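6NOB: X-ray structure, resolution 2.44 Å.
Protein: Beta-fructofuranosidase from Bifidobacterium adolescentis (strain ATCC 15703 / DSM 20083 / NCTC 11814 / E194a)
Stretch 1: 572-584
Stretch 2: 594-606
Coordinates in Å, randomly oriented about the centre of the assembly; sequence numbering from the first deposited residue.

Stretch 1 (572-584) DFDSGITDVRQVE
Stretch 2 (594-606) VFLNGGQTAGSML

The two stretches bury 726 Å² between them, both sides summed. Strand 582-584 runs antiparallel to strand 594-596, at 162°, with axes 4.8 Å apart at closest approach; stretch 2 then turns back through 597-600 into strand 601-606.

The CA-to-CB bond of Phe 573 (chi1 m, -61°) points toward stretch 2. Met 605 CE lies 3.4 Å from the Phe 573 ring centroid, over one face and 4° off the normal. The chi angles of Met 605, p, t, p, bring this methyl to the ring.

Ser 575 O accepts a hydrogen bond from Thr 601 OG1 at 3.0 Å; Thr 601 is t. Gly 576 (phi/psi 83/9) follows, where a CB would jam against the preceding carbonyl. Ile 577, extended at -134/160 with rotamer p, t, covers the turn. Its CD1 is 3.7 Å from Thr 601 CG2 and 3.8 Å from Gln 600 CD. A water bridges Thr 578 O (2.6 Å) and Gln 600 NE2 (3.0 Å).

Asn 597 (phi/psi 53/41, chi1 m, chi2 3°) locks the loop. Its CB points away, but its amide end returns. Asn 597 ND2 donates to Asp 579 O at 3.1 Å and to Gln 600 OE1 at 2.8 Å. Val 580 (t) sets CG2 3.9 Å from Leu 596 CD1. Asn 597 OD1 accepts from Arg 581 N at 2.9 Å and weakly from Gln 582 N at 3.4 Å. An amide suits this place because it both donates and accepts.

Residues 582-584 are extended, phi/psi near -120/125. Gln 582 O accepts from Asn 597 N at 2.9 Å. Val 583 (t) pairs with Leu 596 (m, t) without hydrogen bonds, CA to CA 4.9 Å; Val 583 CG2 meets Leu 596 CD2 at 3.8 Å. Both are buried, their branched apolar side chains packing on one face. Glu 584 (t, t, chi3 55°) and Phe 595 (m, chi2 88°) share the opposite sheet face, CA to CA 5.0 Å. The hydrogen bonds Glu 584 N to Phe 595 O and Phe 595 N to Glu 584 O are both 2.8 Å.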

# COMPACT_ATOMS: atom_id res chain seq x y z
N ASP A 572 8.16 -8.16 -19.88
CA ASP A 572 9.57 -8.51 -19.64
C ASP A 572 9.96 -8.02 -18.25
O ASP A 572 10.32 -6.85 -18.08
CB ASP A 572 10.44 -7.90 -20.73
CG ASP A 572 11.91 -8.27 -20.59
OD1 ASP A 572 12.24 -9.15 -19.77
OD2 ASP A 572 12.74 -7.67 -21.31
N PHE A 573 9.91 -8.90 -17.26
CA PHE A 573 10.24 -8.53 -15.88
C PHE A 573 11.75 -8.57 -15.66
O PHE A 573 12.27 -9.29 -14.82
CB PHE A 573 9.50 -9.43 -14.90
CG PHE A 573 8.01 -9.35 -15.01
CD1 PHE A 573 7.32 -8.23 -14.56
CD2 PHE A 573 7.29 -10.39 -15.56
CE1 PHE A 573 5.94 -8.15 -14.66
CE2 PHE A 573 5.91 -10.32 -15.67
CZ PHE A 573 5.24 -9.20 -15.21
N ASP A 574 12.45 -7.76 -16.46
CA ASP A 574 13.90 -7.66 -16.37
C ASP A 574 14.33 -7.14 -15.01
O ASP A 574 13.88 -6.08 -14.57
CB ASP A 574 14.42 -6.74 -17.48
CG ASP A 574 15.93 -6.82 -17.67
OD1 ASP A 574 16.65 -7.19 -16.72
OD2 ASP A 574 16.39 -6.51 -18.79
N SER A 575 15.22 -7.89 -14.34
CA SER A 575 15.68 -7.47 -13.02
C SER A 575 16.46 -6.17 -13.07
O SER A 575 16.53 -5.44 -12.07
CB SER A 575 16.53 -8.57 -12.38
OG SER A 575 17.86 -8.55 -12.88
N GLY A 576 17.06 -5.85 -14.22
CA GLY A 576 17.78 -4.60 -14.38
C GLY A 576 19.20 -4.60 -13.87
O GLY A 576 19.81 -3.53 -13.81
N ILE A 577 19.74 -5.75 -13.47
CA ILE A 577 21.12 -5.83 -13.01
C ILE A 577 21.80 -7.02 -13.68
O ILE A 577 21.15 -7.94 -14.18
CB ILE A 577 21.22 -5.96 -11.47
CG1 ILE A 577 20.74 -7.34 -11.02
CG2 ILE A 577 20.44 -4.85 -10.78
CD1 ILE A 577 21.07 -7.65 -9.57
N THR A 578 23.12 -6.98 -13.68
CA THR A 578 23.94 -8.07 -14.17
C THR A 578 24.56 -8.81 -12.99
O THR A 578 24.57 -8.34 -11.85
CB THR A 578 25.04 -7.56 -15.10
OG1 THR A 578 25.72 -6.47 -14.49
CG2 THR A 578 24.44 -7.09 -16.42
N ASP A 579 25.09 -10.00 -13.28
CA ASP A 579 25.88 -10.78 -12.33
C ASP A 579 25.10 -11.08 -11.05
O ASP A 579 25.52 -10.76 -9.93
CB ASP A 579 27.20 -10.07 -12.02
CG ASP A 579 28.08 -9.92 -13.25
OD1 ASP A 579 28.42 -10.95 -13.87
OD2 ASP A 579 28.42 -8.77 -13.60
N VAL A 580 23.94 -11.70 -11.22
CA VAL A 580 23.16 -12.17 -10.08
C VAL A 580 23.84 -13.41 -9.50
O VAL A 580 24.13 -14.37 -10.22
CB VAL A 580 21.71 -12.48 -10.50
CG1 VAL A 580 20.94 -13.05 -9.33
CG2 VAL A 580 21.03 -11.22 -11.03
N ARG A 581 24.09 -13.38 -8.19
CA ARG A 581 24.75 -14.51 -7.54
C ARG A 581 23.93 -15.01 -6.36
O ARG A 581 24.01 -16.20 -6.01
CB ARG A 581 26.16 -14.12 -7.09
CG ARG A 581 27.10 -13.79 -8.23
CD ARG A 581 27.33 -14.99 -9.13
NE ARG A 581 28.22 -14.65 -10.24
CZ ARG A 581 27.82 -14.16 -11.40
NH1 ARG A 581 28.70 -13.88 -12.35
NH2 ARG A 581 26.53 -13.94 -11.63
N GLN A 582 23.16 -14.13 -5.73
CA GLN A 582 22.28 -14.51 -4.63
C GLN A 582 20.84 -14.26 -5.04
O GLN A 582 20.50 -13.16 -5.50
CB GLN A 582 22.60 -13.74 -3.35
CG GLN A 582 21.76 -14.20 -2.16
CD GLN A 582 22.14 -13.51 -0.87
OE1 GLN A 582 22.81 -12.47 -0.87
NE2 GLN A 582 21.70 -14.07 0.25
N VAL A 583 19.99 -15.27 -4.88
CA VAL A 583 18.56 -15.16 -5.13
C VAL A 583 17.84 -15.51 -3.83
O VAL A 583 17.98 -16.63 -3.32
CB VAL A 583 18.10 -16.08 -6.27
CG1 VAL A 583 16.59 -16.02 -6.41
CG2 VAL A 583 18.78 -15.69 -7.57
N GLU A 584 17.08 -14.55 -3.30
CA GLU A 584 16.29 -14.75 -2.10
C GLU A 584 14.81 -14.62 -2.46
O GLU A 584 14.40 -13.61 -3.03
CB GLU A 584 16.67 -13.74 -1.01
CG GLU A 584 16.22 -14.13 0.38
CD GLU A 584 16.78 -13.24 1.47
OE1 GLU A 584 16.60 -12.00 1.39
OE2 GLU A 584 17.41 -13.77 2.41
N VAL A 594 11.01 -11.26 -4.56
CA VAL A 594 12.34 -11.77 -4.86
C VAL A 594 13.35 -10.66 -4.64
O VAL A 594 13.14 -9.52 -5.08
CB VAL A 594 12.42 -12.31 -6.30
CG1 VAL A 594 13.82 -12.77 -6.62
CG2 VAL A 594 11.41 -13.43 -6.51
N PHE A 595 14.46 -10.99 -3.97
CA PHE A 595 15.54 -10.06 -3.71
C PHE A 595 16.84 -10.65 -4.23
O PHE A 595 17.19 -11.78 -3.89
CB PHE A 595 15.63 -9.73 -2.22
CG PHE A 595 14.36 -9.15 -1.66
CD1 PHE A 595 13.36 -9.98 -1.17
CD2 PHE A 595 14.15 -7.78 -1.67
CE1 PHE A 595 12.18 -9.45 -0.69
CE2 PHE A 595 12.98 -7.25 -1.19
CZ PHE A 595 11.99 -8.08 -0.69
N LEU A 596 17.55 -9.88 -5.06
CA LEU A 596 18.76 -10.35 -5.72
C LEU A 596 19.97 -9.60 -5.18
O LEU A 596 19.90 -8.40 -4.91
CB LEU A 596 18.67 -10.15 -7.23
CG LEU A 596 17.43 -10.75 -7.91
CD1 LEU A 596 17.52 -10.61 -9.41
CD2 LEU A 596 17.27 -12.21 -7.52
N ASN A 597 21.08 -10.33 -5.02
CA ASN A 597 22.35 -9.76 -4.57
C ASN A 597 22.18 -8.98 -3.27
O ASN A 597 22.75 -7.90 -3.09
CB ASN A 597 22.97 -8.89 -5.66
CG ASN A 597 23.63 -9.70 -6.76
OD1 ASN A 597 23.58 -10.93 -6.75
ND2 ASN A 597 24.25 -9.02 -7.71
N GLY A 598 21.38 -9.53 -2.35
CA GLY A 598 21.17 -8.89 -1.07
C GLY A 598 20.37 -7.61 -1.12
O GLY A 598 20.47 -6.79 -0.21
N GLY A 599 19.56 -7.42 -2.16
CA GLY A 599 18.75 -6.24 -2.29
C GLY A 599 19.20 -5.25 -3.34
O GLY A 599 18.66 -4.14 -3.38
N GLN A 600 20.18 -5.61 -4.17
CA GLN A 600 20.56 -4.75 -5.28
C GLN A 600 19.36 -4.43 -6.16
O GLN A 600 19.21 -3.30 -6.64
CB GLN A 600 21.67 -5.42 -6.09
CG GLN A 600 22.30 -4.54 -7.15
CD GLN A 600 23.42 -5.24 -7.88
OE1 GLN A 600 23.93 -6.27 -7.42
NE2 GLN A 600 23.81 -4.71 -9.04
N THR A 601 18.48 -5.41 -6.35
CA THR A 601 17.20 -5.20 -7.00
C THR A 601 16.18 -6.12 -6.35
O THR A 601 16.52 -7.18 -5.82
CB THR A 601 17.28 -5.46 -8.51
OG1 THR A 601 16.06 -5.05 -9.14
CG2 THR A 601 17.54 -6.92 -8.80
N ALA A 602 14.92 -5.67 -6.35
CA ALA A 602 13.82 -6.44 -5.79
C ALA A 602 12.72 -6.57 -6.83
O ALA A 602 12.48 -5.63 -7.60
CB ALA A 602 13.26 -5.77 -4.52
N GLY A 603 12.06 -7.72 -6.86
CA GLY A 603 10.99 -7.96 -7.81
C GLY A 603 9.86 -8.79 -7.23
O GLY A 603 10.11 -9.82 -6.59
N SER A 604 8.62 -8.37 -7.45
CA SER A 604 7.48 -8.99 -6.79
C SER A 604 6.22 -8.78 -7.62
O SER A 604 6.14 -7.86 -8.44
CB SER A 604 7.28 -8.43 -5.38
OG SER A 604 7.08 -7.03 -5.41
N MET A 605 5.24 -9.66 -7.40
CA MET A 605 3.96 -9.60 -8.10
C MET A 605 3.02 -10.63 -7.49
O MET A 605 3.45 -11.60 -6.86
CB MET A 605 4.11 -9.86 -9.60
CG MET A 605 4.43 -11.30 -9.95
SD MET A 605 4.70 -11.55 -11.71
CE MET A 605 6.16 -10.54 -11.97
N LEU A 606 1.72 -10.42 -7.71
CA LEU A 606 0.72 -11.41 -7.33
C LEU A 606 0.79 -12.60 -8.28
O LEU A 606 0.91 -12.45 -9.50
CB LEU A 606 -0.68 -10.80 -7.37
CG LEU A 606 -0.96 -9.59 -6.48
CD1 LEU A 606 -2.41 -9.15 -6.64
CD2 LEU A 606 -0.64 -9.91 -5.03
O HOH W 1 25.81 -6.48 -10.50